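Local coordinates for RagA protein (Porphyromonas gingivalis, PDB 6SLN) that probably imports peptides across the outer membrane as the TonB-dependent barrel of the RagAB system, at residues A[173-179]-A[346-352]; A[207-211]-A[352-356]; A[362-368]-A[445-451]. All coordinates share one frame; numbering follows the deposited sequence.

In the fold
All three contacts involve neighbouring barrel strands; two of them also bring in the plug. Interactions 1 and 2 join the plug to the inner side of strand 345-360 and share Arg-352, whose guanidinium serves one at an edge and the other through a face. Interaction 1 is the most buried, and mixes a helix-end carbonyl, a long ion pair and apolar contacts. Interaction 2 is partly buried and held by one asparagine amide. Interaction 3 lies within the wall, pairing strands 363-377 and 435-450 by backbone bonds, with a lipid-facing side. Asp-179 O meets Lys-209 N between interactions 1 and 2. A salt bridge from Glu-356 to Lys-364 joins interactions 2 and 3.

Interaction 1. Residues A[173-179]-A[346-352]; sequences ATMNPND and FKRYSGR. With C8E ((hydroxyethyloxy)tri(ethyloxy)octane), chain J; C8E ((hydroxyethyloxy)tri(ethyloxy)octane), chain I.
This is a buried plug-to-wall contact: residues 173-179, the end of plug helix 169-173 and the turn that follows, face the inner side of barrel strand 345-360. Every second residue of the strand, Phe-346, Arg-348, Ser-350 and Arg-352, points inward to meet it. Arg-348 NE donates to Ala-173 O at 2.8 Å, with an N-H...O angle of 160°. The carbonyl oxygen sits at the guanidinium edge. It belongs to the last residue of the helix, so the helix end probably adds to its pull on the positive charge. Met-175 O lies over one face of the same guanidinium, 3.2 Å above its plane, and makes no hydrogen bond there. Arg-348 CG stands between the backbone N and the carbonyl carbon (chi1 90°); the chain bends at chi3, and the guanidinium ends with its edge at Ala-173 O and a face against Met-175 O. Pro-177 comes from the opposite direction, its CD 3.8 Å from Arg-348 NH2. Next along, Ala-173 CB packs on Phe-346 CZ at 3.6 Å. At the other end Asp-179 OD2 makes a long, weak salt bridge of 3.4 Å to Arg-352 NE, with the carboxylate and guanidinium planes 82° apart. OD1 of Asp-179 is held by Tyr-328 and Ser-330 of the neighbouring barrel strand 325-337. Met-175 SD lies at the edge of the Arg-352 guanidinium, 3.7 Å from NH2. The plug side is shaped by an Asx turn, in which Asn-176 OD1 accepts from Asn-178 N at 3.2 Å. Asn-176 ND2 reaches Asp-315 of another wall strand. Two detergent tails cross the outer side of the strand; C5 of the chain I molecule is 3.5 Å from Ser-350 O. A plug turn bonded to inward-pointing polar side chains is typical of the plugged barrel of TonB-dependent receptors.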
loop_
_atom_site.group_PDB
_atom_site.type_symbol
_atom_site.label_atom_id
_atom_site.label_comp_id
_atom_site.label_asym_id
_atom_site.label_seq_id
_atom_site.Cartn_x
_atom_site.Cartn_y
_atom_site.Cartn_z
ATOM N N ALA A 173 -20.569 -15.527 3.252
ATOM C CA ALA A 173 -20.398 -15.378 4.699
ATOM C C ALA A 173 -20.651 -13.946 5.198
ATOM O O ALA A 173 -21.017 -13.764 6.367
ATOM C CB ALA A 173 -18.992 -15.816 5.110
ATOM N N THR A 174 -20.439 -12.924 4.361
ATOM C CA THR A 174 -20.726 -11.556 4.785
ATOM C C THR A 174 -22.213 -11.230 4.735
ATOM O O THR A 174 -22.583 -10.082 5.000
ATOM C CB THR A 174 -19.959 -10.530 3.930
ATOM O OG1 THR A 174 -20.504 -10.467 2.596
ATOM C CG2 THR A 174 -18.448 -10.855 3.874
ATOM N N MET A 175 -23.063 -12.202 4.413
ATOM C CA MET A 175 -24.502 -12.003 4.320
ATOM C C MET A 175 -25.203 -12.613 5.528
ATOM O O MET A 175 -24.761 -13.621 6.087
ATOM C CB MET A 175 -25.072 -12.633 3.043
ATOM C CG MET A 175 -24.461 -12.170 1.711
ATOM S SD MET A 175 -25.642 -12.524 0.393
ATOM C CE MET A 175 -24.927 -11.633 -0.980
ATOM N N ASN A 176 -26.311 -12.001 5.915
ATOM C CA ASN A 176 -27.122 -12.494 7.020
ATOM C C ASN A 176 -28.006 -13.635 6.519
ATOM O O ASN A 176 -28.949 -13.400 5.751
ATOM C CB ASN A 176 -27.941 -11.336 7.609
ATOM C CG ASN A 176 -28.793 -11.735 8.808
ATOM O OD1 ASN A 176 -28.829 -12.897 9.231
ATOM N ND2 ASN A 176 -29.506 -10.754 9.355
ATOM N N PRO A 177 -27.751 -14.878 6.949
ATOM C CA PRO A 177 -28.494 -16.020 6.392
ATOM C C PRO A 177 -29.946 -16.057 6.797
ATOM O O PRO A 177 -30.707 -16.848 6.224
ATOM C CB PRO A 177 -27.745 -17.234 6.945
ATOM C CG PRO A 177 -26.553 -16.673 7.703
ATOM C CD PRO A 177 -26.899 -15.285 8.074
ATOM N N ASN A 178 -30.356 -15.249 7.774
ATOM C CA ASN A 178 -31.773 -15.138 8.087
ATOM C C ASN A 178 -32.552 -14.462 6.980
ATOM O O ASN A 178 -33.784 -14.559 6.962
ATOM C CB ASN A 178 -31.966 -14.356 9.369
ATOM C CG ASN A 178 -32.209 -15.245 10.526
ATOM O OD1 ASN A 178 -31.520 -15.154 11.526
ATOM N ND2 ASN A 178 -33.189 -16.131 10.403
ATOM N N ASP A 179 -31.861 -13.742 6.091
ATOM C CA ASP A 179 -32.473 -13.162 4.907
ATOM C C ASP A 179 -32.713 -14.182 3.803
ATOM O O ASP A 179 -33.328 -13.831 2.793
ATOM C CB ASP A 179 -31.598 -12.029 4.377
ATOM C CG ASP A 179 -31.327 -10.984 5.426
ATOM O OD1 ASP A 179 -32.165 -10.853 6.334
ATOM O OD2 ASP A 179 -30.286 -10.301 5.345
ATOM N N PHE A 346 -14.854 -14.370 13.234
ATOM C CA PHE A 346 -15.585 -13.789 12.131
ATOM C C PHE A 346 -16.622 -12.883 12.760
ATOM O O PHE A 346 -17.528 -13.366 13.449
ATOM C CB PHE A 346 -16.243 -14.868 11.280
ATOM C CG PHE A 346 -16.742 -14.379 9.962
ATOM C CD1 PHE A 346 -17.947 -13.715 9.869
ATOM C CD2 PHE A 346 -16.008 -14.586 8.822
ATOM C CE1 PHE A 346 -18.406 -13.271 8.664
ATOM C CE2 PHE A 346 -16.465 -14.149 7.623
ATOM C CZ PHE A 346 -17.668 -13.491 7.542
ATOM N N LYS A 347 -16.468 -11.577 12.561
ATOM C CA LYS A 347 -17.484 -10.607 12.938
ATOM C C LYS A 347 -18.074 -10.000 11.671
ATOM O O LYS A 347 -17.349 -9.728 10.709
ATOM C CB LYS A 347 -16.913 -9.498 13.844
ATOM C CG LYS A 347 -15.741 -9.922 14.727
ATOM C CD LYS A 347 -15.489 -8.911 15.856
ATOM C CE LYS A 347 -14.275 -9.298 16.707
ATOM N NZ LYS A 347 -12.991 -9.000 16.005
ATOM N N ARG A 348 -19.387 -9.797 11.660
ATOM C CA ARG A 348 -20.012 -9.088 10.555
ATOM C C ARG A 348 -21.120 -8.184 11.076
ATOM O O ARG A 348 -21.784 -8.502 12.067
ATOM C CB ARG A 348 -20.556 -10.061 9.488
ATOM C CG ARG A 348 -21.997 -10.519 9.696
ATOM C CD ARG A 348 -22.582 -11.118 8.414
ATOM N NE ARG A 348 -22.565 -12.575 8.430
ATOM C CZ ARG A 348 -23.397 -13.335 9.136
ATOM N NH1 ARG A 348 -24.332 -12.792 9.896
ATOM N NH2 ARG A 348 -23.291 -14.650 9.083
ATOM N N TYR A 349 -21.270 -7.033 10.420
ATOM C CA TYR A 349 -22.402 -6.125 10.579
ATOM C C TYR A 349 -23.104 -6.050 9.226
ATOM O O TYR A 349 -22.544 -5.511 8.265
ATOM C CB TYR A 349 -21.949 -4.738 11.025
ATOM C CG TYR A 349 -21.093 -4.721 12.273
ATOM C CD1 TYR A 349 -19.763 -5.111 12.229
ATOM C CD2 TYR A 349 -21.610 -4.299 13.495
ATOM C CE1 TYR A 349 -18.978 -5.095 13.363
ATOM C CE2 TYR A 349 -20.826 -4.278 14.629
ATOM C CZ TYR A 349 -19.510 -4.678 14.554
ATOM O OH TYR A 349 -18.711 -4.665 15.673
ATOM N N SER A 350 -24.324 -6.580 9.150
ATOM C CA SER A 350 -25.019 -6.756 7.885
ATOM C C SER A 350 -26.064 -5.676 7.666
ATOM O O SER A 350 -26.728 -5.222 8.598
ATOM C CB SER A 350 -25.731 -8.109 7.820
ATOM O OG SER A 350 -25.005 -9.123 8.473
ATOM N N GLY A 351 -26.233 -5.305 6.409
ATOM C CA GLY A 351 -27.427 -4.603 5.997
ATOM C C GLY A 351 -27.948 -5.197 4.706
ATOM O O GLY A 351 -27.165 -5.572 3.821
ATOM N N ARG A 352 -29.266 -5.309 4.582
ATOM C CA ARG A 352 -29.856 -5.741 3.329
ATOM C C ARG A 352 -31.141 -4.971 3.087
ATOM O O ARG A 352 -31.972 -4.841 3.991
ATOM C CB ARG A 352 -30.149 -7.243 3.328
ATOM C CG ARG A 352 -31.310 -7.614 2.386
ATOM C CD ARG A 352 -31.557 -9.107 2.315
ATOM N NE ARG A 352 -30.348 -9.828 1.934
ATOM C CZ ARG A 352 -29.821 -9.803 0.715
ATOM N NH1 ARG A 352 -30.413 -9.101 -0.251
ATOM N NH2 ARG A 352 -28.706 -10.486 0.458
HETATM C C1 C8E J . -32.730 -0.563 6.664
HETATM C C2 C8E J . -31.242 -0.579 6.303
HETATM C C3 C8E J . -30.911 -1.212 4.933
HETATM C C4 C8E J . -29.390 -1.241 4.682
HETATM C C5 C8E J . -28.963 -1.953 3.396
HETATM C C6 C8E J . -27.566 -1.544 2.912
HETATM C C7 C8E J . -27.077 -2.450 1.778
HETATM C C8 C8E J . -25.666 -2.111 1.286
HETATM O O9 C8E J . -25.719 -1.440 0.037
HETATM C C10 C8E J . -24.492 -0.846 -0.368
HETATM C C11 C8E J . -24.668 0.646 -0.675
HETATM O O12 C8E J . -24.817 0.958 -2.047
HETATM C C13 C8E J . -25.955 1.773 -2.302
HETATM C C14 C8E J . -26.271 1.906 -3.800
HETATM O O15 C8E J . -27.649 1.725 -4.074
HETATM C C16 C8E J . -27.943 1.120 -5.326
HETATM C C17 C8E J . -29.174 1.776 -5.959
HETATM O O18 C8E J . -29.456 1.270 -7.255
HETATM C C19 C8E J . -30.682 0.568 -7.374
HETATM C C20 C8E J . -31.442 0.961 -8.648
HETATM O O21 C8E J . -32.105 -0.156 -9.227
HETATM C C1 C8E I . -25.924 -3.664 13.605
HETATM C C2 C8E I . -26.033 -2.417 12.726
HETATM C C3 C8E I . -26.096 -2.729 11.227
HETATM C C4 C8E I . -25.307 -1.714 10.382
HETATM C C5 C8E I . -24.730 -2.339 9.104
HETATM C C6 C8E I . -24.729 -1.431 7.868
HETATM C C7 C8E I . -23.904 -2.039 6.724
HETATM C C8 C8E I . -23.207 -0.964 5.878
HETATM O O9 C8E I . -22.060 -1.474 5.216
HETATM C C10 C8E I . -21.981 -1.163 3.833
HETATM C C11 C8E I . -20.527 -1.228 3.341
HETATM O O12 C8E I . -20.390 -0.792 1.995
HETATM C C13 C8E I . -19.072 -0.400 1.617
HETATM C C14 C8E I . -18.838 -0.734 0.133
HETATM O O15 C8E I . -17.773 -0.054 -0.512
HETATM C C16 C8E I . -18.228 0.792 -1.563
HETATM C C17 C8E I . -19.295 0.157 -2.480
HETATM O O18 C8E I . -19.963 1.104 -3.319
HETATM C C19 C8E I . -20.748 0.532 -4.356
HETATM C C20 C8E I . -21.067 1.567 -5.441
HETATM O O21 C8E I . -22.041 1.137 -6.379
#

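Interaction 2. Residues A[207-211]-A[352-356]; sequences QTKKG and RLNFE. With C8E ((hydroxyethyloxy)tri(ethyloxy)octane), chain J.
The plug backbone passes Asn-354 without strand pairing: Lys-210 and Asn-354 have the nearest CA atoms, 6.5 Å apart, and no backbone-to-backbone hydrogen bond crosses. The amide of Asn-354 fills the gap. Its ND2 donates to Thr-208 OG1 at 2.7 Å, nearly in the amide plane and with an N-H...O angle of 152°. It also donates to Lys-209 O at 2.8 Å, tilted somewhat from that plane. On the other side of the amide, OD1 accepts from Arg-352 NH1 at 2.6 Å, and lies at the guanidinium edge. Three bonds thus fix the rotation of the amide. Thr-208 divides its side chain between two neighbours. A chi1 of 67° turns OG1 to the asparagine, while CG2 sits over one face of the Arg-352 guanidinium, toward its rim, 3.7 Å from NH2. OG1 is also bonded to Asp-163 of the plug. This is where plug strand 203-208, central in its sheet, runs out beside the wall of the TonB-dependent receptor barrel. Lys-210 bends at chi2 so that NZ comes back toward Thr-208, giving a weak bond of 3.3 Å to OG1. Its stronger partners are Asp-163 and Asn-368. Lys-210 CE is 4.3 Å from Glu-356 OE1, but the charges do not pair, and Glu-356 forms its salt bridge with Lys-364. Lys-209 leads its amine away to Asn-178 O. The alternate residues of the wall strand belong to its outer side, where Leu-353 packs on Leu-369 of the second subunit and Phe-355 meets the Tyr-327 ring of that subunit.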
loop_
_atom_site.group_PDB
_atom_site.type_symbol
_atom_site.label_atom_id
_atom_site.label_comp_id
_atom_site.label_asym_id
_atom_site.label_seq_id
_atom_site.Cartn_x
_atom_site.Cartn_y
_atom_site.Cartn_z
ATOM N N GLN A 207 -31.905 -18.049 -2.463
ATOM C CA GLN A 207 -32.873 -16.996 -2.733
ATOM C C GLN A 207 -33.249 -16.301 -1.435
ATOM O O GLN A 207 -33.798 -16.933 -0.525
ATOM C CB GLN A 207 -34.122 -17.532 -3.423
ATOM C CG GLN A 207 -34.979 -16.405 -3.932
ATOM C CD GLN A 207 -36.246 -16.890 -4.573
ATOM O OE1 GLN A 207 -36.482 -18.098 -4.667
ATOM N NE2 GLN A 207 -37.079 -15.953 -5.022
ATOM N N THR A 208 -32.988 -15.001 -1.376
ATOM C CA THR A 208 -33.275 -14.195 -0.205
ATOM C C THR A 208 -34.765 -13.833 -0.145
ATOM O O THR A 208 -35.532 -14.071 -1.078
ATOM C CB THR A 208 -32.394 -12.940 -0.199
ATOM O OG1 THR A 208 -32.768 -12.072 -1.279
ATOM C CG2 THR A 208 -30.910 -13.307 -0.348
ATOM N N LYS A 209 -35.172 -13.246 0.977
ATOM C CA LYS A 209 -36.589 -13.061 1.257
ATOM C C LYS A 209 -37.133 -11.787 0.624
ATOM O O LYS A 209 -36.447 -10.765 0.529
ATOM C CB LYS A 209 -36.837 -13.016 2.764
ATOM C CG LYS A 209 -36.725 -14.358 3.456
ATOM C CD LYS A 209 -36.501 -14.206 4.960
ATOM C CE LYS A 209 -36.783 -15.521 5.696
ATOM N NZ LYS A 209 -36.116 -15.619 7.033
ATOM N N LYS A 210 -38.391 -11.860 0.196
ATOM C CA LYS A 210 -39.165 -10.718 -0.263
ATOM C C LYS A 210 -40.339 -10.515 0.686
ATOM O O LYS A 210 -40.767 -11.439 1.382
ATOM C CB LYS A 210 -39.683 -10.916 -1.698
ATOM C CG LYS A 210 -38.749 -11.693 -2.614
ATOM C CD LYS A 210 -37.394 -11.006 -2.789
ATOM C CE LYS A 210 -36.570 -11.665 -3.896
ATOM N NZ LYS A 210 -35.119 -11.598 -3.573
ATOM N N GLY A 211 -40.880 -9.302 0.701
ATOM C CA GLY A 211 -41.986 -9.006 1.597
ATOM C C GLY A 211 -43.315 -9.553 1.099
ATOM O O GLY A 211 -43.733 -9.283 -0.032
ATOM N N ARG A 352 -29.266 -5.309 4.582
ATOM C CA ARG A 352 -29.856 -5.741 3.329
ATOM C C ARG A 352 -31.141 -4.971 3.087
ATOM O O ARG A 352 -31.972 -4.841 3.991
ATOM C CB ARG A 352 -30.149 -7.243 3.328
ATOM C CG ARG A 352 -31.310 -7.614 2.386
ATOM C CD ARG A 352 -31.557 -9.107 2.315
ATOM N NE ARG A 352 -30.348 -9.828 1.934
ATOM C CZ ARG A 352 -29.821 -9.803 0.715
ATOM N NH1 ARG A 352 -30.413 -9.101 -0.251
ATOM N NH2 ARG A 352 -28.706 -10.486 0.458
ATOM N N LEU A 353 -31.305 -4.476 1.867
ATOM C CA LEU A 353 -32.574 -3.921 1.410
ATOM C C LEU A 353 -32.959 -4.657 0.134
ATOM O O LEU A 353 -32.262 -4.554 -0.881
ATOM C CB LEU A 353 -32.484 -2.411 1.172
ATOM C CG LEU A 353 -33.819 -1.829 0.714
ATOM C CD1 LEU A 353 -34.913 -2.182 1.715
ATOM C CD2 LEU A 353 -33.753 -0.323 0.501
ATOM N N ASN A 354 -34.043 -5.423 0.200
ATOM C CA ASN A 354 -34.615 -6.095 -0.955
ATOM C C ASN A 354 -35.865 -5.344 -1.382
ATOM O O ASN A 354 -36.702 -4.988 -0.548
ATOM C CB ASN A 354 -34.966 -7.546 -0.629
ATOM C CG ASN A 354 -33.796 -8.496 -0.801
ATOM O OD1 ASN A 354 -32.651 -8.083 -0.991
ATOM N ND2 ASN A 354 -34.084 -9.782 -0.717
ATOM N N PHE A 355 -35.998 -5.119 -2.686
ATOM C CA PHE A 355 -37.036 -4.249 -3.216
ATOM C C PHE A 355 -37.545 -4.821 -4.529
ATOM O O PHE A 355 -36.793 -5.454 -5.275
ATOM C CB PHE A 355 -36.471 -2.845 -3.400
ATOM C CG PHE A 355 -37.200 -2.013 -4.385
ATOM C CD1 PHE A 355 -38.487 -1.573 -4.119
ATOM C CD2 PHE A 355 -36.584 -1.626 -5.565
ATOM C CE1 PHE A 355 -39.164 -0.781 -5.028
ATOM C CE2 PHE A 355 -37.250 -0.836 -6.480
ATOM C CZ PHE A 355 -38.542 -0.413 -6.213
ATOM N N GLU A 356 -38.832 -4.616 -4.795
ATOM C CA GLU A 356 -39.481 -5.131 -5.997
ATOM C C GLU A 356 -40.768 -4.348 -6.208
ATOM O O GLU A 356 -41.493 -4.080 -5.248
ATOM C CB GLU A 356 -39.785 -6.630 -5.873
ATOM C CG GLU A 356 -40.192 -7.311 -7.171
ATOM C CD GLU A 356 -39.817 -8.796 -7.211
ATOM O OE1 GLU A 356 -38.877 -9.203 -6.486
ATOM O OE2 GLU A 356 -40.464 -9.555 -7.975
HETATM C C1 C8E J . -32.730 -0.563 6.664
HETATM C C2 C8E J . -31.242 -0.579 6.303
HETATM C C3 C8E J . -30.911 -1.212 4.933
HETATM C C4 C8E J . -29.390 -1.241 4.682
HETATM C C5 C8E J . -28.963 -1.953 3.396
HETATM C C6 C8E J . -27.566 -1.544 2.912
HETATM C C7 C8E J . -27.077 -2.450 1.778
HETATM C C8 C8E J . -25.666 -2.111 1.286
HETATM O O9 C8E J . -25.719 -1.440 0.037
HETATM C C10 C8E J . -24.492 -0.846 -0.368
HETATM C C11 C8E J . -24.668 0.646 -0.675
HETATM O O12 C8E J . -24.817 0.958 -2.047
HETATM C C13 C8E J . -25.955 1.773 -2.302
HETATM C C14 C8E J . -26.271 1.906 -3.800
HETATM O O15 C8E J . -27.649 1.725 -4.074
HETATM C C16 C8E J . -27.943 1.120 -5.326
HETATM C C17 C8E J . -29.174 1.776 -5.959
HETATM O O18 C8E J . -29.456 1.270 -7.255
HETATM C C19 C8E J . -30.682 0.568 -7.374
HETATM C C20 C8E J . -31.442 0.961 -8.648
HETATM O O21 C8E J . -32.105 -0.156 -9.227
#

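Interaction 3. Residues A[362-368]-A[445-451]; sequences WLKVGAN and NGFAQIT
Two neighbouring strands of the transmembrane barrel pair here, 363-368 antiparallel to 445-450, with their axes 4.7 Å apart at an angle of 169°. Lys-364 and Gln-449 form a hydrogen-bonded pair: Lys-364 N donates to Gln-449 O at 2.9 Å and Gln-449 N returns the bond to Lys-364 O at 2.8 Å. Gly-366 and Phe-447 form the next such pair. A chi1 of 79° folds the Phe-447 ring across the neighbouring strand, over the glycine. Gly-366 N is 3.5 Å above the ring plane, as in the aromatic rescue of glycine in sheets. Lys-459 of the following strand adds a cation-pi contact to the ring. The side bearing Leu-363, Val-365, Ala-367, Ala-448 and Ile-450 is apolar, and Leu-363 CD1 meets Ile-450 CG1 at 4.3 Å. Ala-448 touches the bound phosphoethanolamine lipid, while Val-365 packs on Phe-318 of the second subunit. Lys-364 on the other side pairs with Glu-356. The backbone bonds pair most main-chain N-H and C=O groups facing each other between the strands, leaving an oily surface for lipid and subunit contacts and a side with charged and polar groups within the barrel.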
loop_
_atom_site.group_PDB
_atom_site.type_symbol
_atom_site.label_atom_id
_atom_site.label_comp_id
_atom_site.label_asym_id
_atom_site.label_seq_id
_atom_site.Cartn_x
_atom_site.Cartn_y
_atom_site.Cartn_z
ATOM N N TRP A 362 -46.569 -3.110 -17.947
ATOM C CA TRP A 362 -45.550 -3.783 -18.750
ATOM C C TRP A 362 -44.161 -3.816 -18.117
ATOM O O TRP A 362 -43.246 -4.411 -18.701
ATOM C CB TRP A 362 -45.464 -3.134 -20.138
ATOM C CG TRP A 362 -45.253 -1.641 -20.132
ATOM C CD1 TRP A 362 -46.221 -0.674 -20.180
ATOM C CD2 TRP A 362 -43.994 -0.943 -20.108
ATOM N NE1 TRP A 362 -45.644 0.577 -20.173
ATOM C CE2 TRP A 362 -44.281 0.438 -20.130
ATOM C CE3 TRP A 362 -42.657 -1.354 -20.062
ATOM C CZ2 TRP A 362 -43.279 1.408 -20.105
ATOM C CZ3 TRP A 362 -41.667 -0.393 -20.039
ATOM C CH2 TRP A 362 -41.982 0.974 -20.059
ATOM N N LEU A 363 -43.969 -3.215 -16.948
ATOM C CA LEU A 363 -42.635 -3.134 -16.368
ATOM C C LEU A 363 -42.682 -3.462 -14.882
ATOM O O LEU A 363 -43.548 -2.972 -14.153
ATOM C CB LEU A 363 -42.013 -1.736 -16.570
ATOM C CG LEU A 363 -40.714 -1.431 -15.811
ATOM C CD1 LEU A 363 -39.567 -2.305 -16.329
ATOM C CD2 LEU A 363 -40.349 0.046 -15.877
ATOM N N LYS A 364 -41.733 -4.281 -14.443
ATOM C CA LYS A 364 -41.533 -4.577 -13.031
ATOM C C LYS A 364 -40.039 -4.510 -12.759
ATOM O O LYS A 364 -39.262 -5.126 -13.494
ATOM C CB LYS A 364 -42.094 -5.965 -12.682
ATOM C CG LYS A 364 -41.930 -6.386 -11.230
ATOM C CD LYS A 364 -41.606 -7.873 -11.108
ATOM C CE LYS A 364 -42.774 -8.675 -10.530
ATOM N NZ LYS A 364 -42.310 -9.950 -9.909
ATOM N N VAL A 365 -39.626 -3.756 -11.736
ATOM C CA VAL A 365 -38.209 -3.613 -11.412
ATOM C C VAL A 365 -37.951 -4.058 -9.964
ATOM O O VAL A 365 -38.880 -4.304 -9.188
ATOM C CB VAL A 365 -37.696 -2.179 -11.634
ATOM C CG1 VAL A 365 -38.127 -1.662 -12.986
ATOM C CG2 VAL A 365 -38.174 -1.264 -10.515
ATOM N N GLY A 366 -36.663 -4.159 -9.613
ATOM C CA GLY A 366 -36.275 -4.560 -8.268
ATOM C C GLY A 366 -34.778 -4.475 -8.048
ATOM O O GLY A 366 -33.985 -4.392 -8.990
ATOM N N ALA A 367 -34.398 -4.476 -6.773
ATOM C CA ALA A 367 -32.993 -4.517 -6.381
ATOM C C ALA A 367 -32.835 -5.392 -5.139
ATOM O O ALA A 367 -33.722 -5.449 -4.276
ATOM C CB ALA A 367 -32.423 -3.113 -6.122
ATOM N N ASN A 368 -31.702 -6.088 -5.058
ATOM C CA ASN A 368 -31.483 -6.989 -3.932
ATOM C C ASN A 368 -30.200 -6.599 -3.218
ATOM O O ASN A 368 -29.254 -7.391 -3.132
ATOM C CB ASN A 368 -31.435 -8.453 -4.393
ATOM C CG ASN A 368 -32.783 -8.957 -4.925
ATOM O OD1 ASN A 368 -33.727 -9.175 -4.165
ATOM N ND2 ASN A 368 -32.870 -9.140 -6.240
ATOM N N ASN A 445 -27.326 -5.102 -6.934
ATOM C CA ASN A 445 -28.015 -5.818 -7.997
ATOM C C ASN A 445 -29.268 -5.053 -8.377
ATOM O O ASN A 445 -30.031 -4.645 -7.501
ATOM C CB ASN A 445 -28.404 -7.223 -7.544
ATOM C CG ASN A 445 -27.445 -7.781 -6.514
ATOM O OD1 ASN A 445 -27.707 -7.691 -5.323
ATOM N ND2 ASN A 445 -26.336 -8.373 -6.965
ATOM N N GLY A 446 -29.471 -4.868 -9.673
ATOM C CA GLY A 446 -30.716 -4.323 -10.171
ATOM C C GLY A 446 -31.194 -5.130 -11.359
ATOM O O GLY A 446 -30.399 -5.680 -12.121
ATOM N N PHE A 447 -32.516 -5.196 -11.506
ATOM C CA PHE A 447 -33.113 -5.893 -12.636
ATOM C C PHE A 447 -34.335 -5.135 -13.142
ATOM O O PHE A 447 -35.065 -4.507 -12.370
ATOM C CB PHE A 447 -33.502 -7.350 -12.293
ATOM C CG PHE A 447 -34.782 -7.476 -11.515
ATOM C CD1 PHE A 447 -36.013 -7.499 -12.161
ATOM C CD2 PHE A 447 -34.754 -7.579 -10.123
ATOM C CE1 PHE A 447 -37.194 -7.598 -11.429
ATOM C CE2 PHE A 447 -35.926 -7.689 -9.392
ATOM C CZ PHE A 447 -37.147 -7.701 -10.045
ATOM N N ALA A 448 -34.550 -5.221 -14.454
ATOM C CA ALA A 448 -35.748 -4.719 -15.111
ATOM C C ALA A 448 -36.460 -5.877 -15.792
ATOM O O ALA A 448 -35.817 -6.740 -16.398
ATOM C CB ALA A 448 -35.408 -3.649 -16.153
ATOM N N GLN A 449 -37.783 -5.911 -15.689
ATOM C CA GLN A 449 -38.564 -6.944 -16.357
ATOM C C GLN A 449 -39.596 -6.277 -17.255
ATOM O O GLN A 449 -40.539 -5.642 -16.770
ATOM C CB GLN A 449 -39.221 -7.890 -15.359
ATOM C CG GLN A 449 -39.019 -9.334 -15.766
ATOM C CD GLN A 449 -39.733 -10.309 -14.870
ATOM O OE1 GLN A 449 -39.113 -10.974 -14.035
ATOM N NE2 GLN A 449 -41.046 -10.410 -15.042
ATOM N N ILE A 450 -39.404 -6.423 -18.560
ATOM C CA ILE A 450 -40.285 -5.861 -19.572
ATOM C C ILE A 450 -41.126 -6.993 -20.151
ATOM O O ILE A 450 -40.588 -7.925 -20.767
ATOM C CB ILE A 450 -39.491 -5.151 -20.679
ATOM C CG1 ILE A 450 -38.562 -4.087 -20.087
ATOM C CG2 ILE A 450 -40.439 -4.534 -21.669
ATOM C CD1 ILE A 450 -38.118 -3.024 -21.093
ATOM N N THR A 451 -42.444 -6.923 -19.943
ATOM C CA THR A 451 -43.384 -7.800 -20.637
ATOM C C THR A 451 -44.109 -6.981 -21.701
ATOM O O THR A 451 -45.058 -6.245 -21.383
ATOM C CB THR A 451 -44.382 -8.438 -19.663
ATOM O OG1 THR A 451 -44.770 -7.487 -18.661
ATOM C CG2 THR A 451 -43.752 -9.649 -18.978
#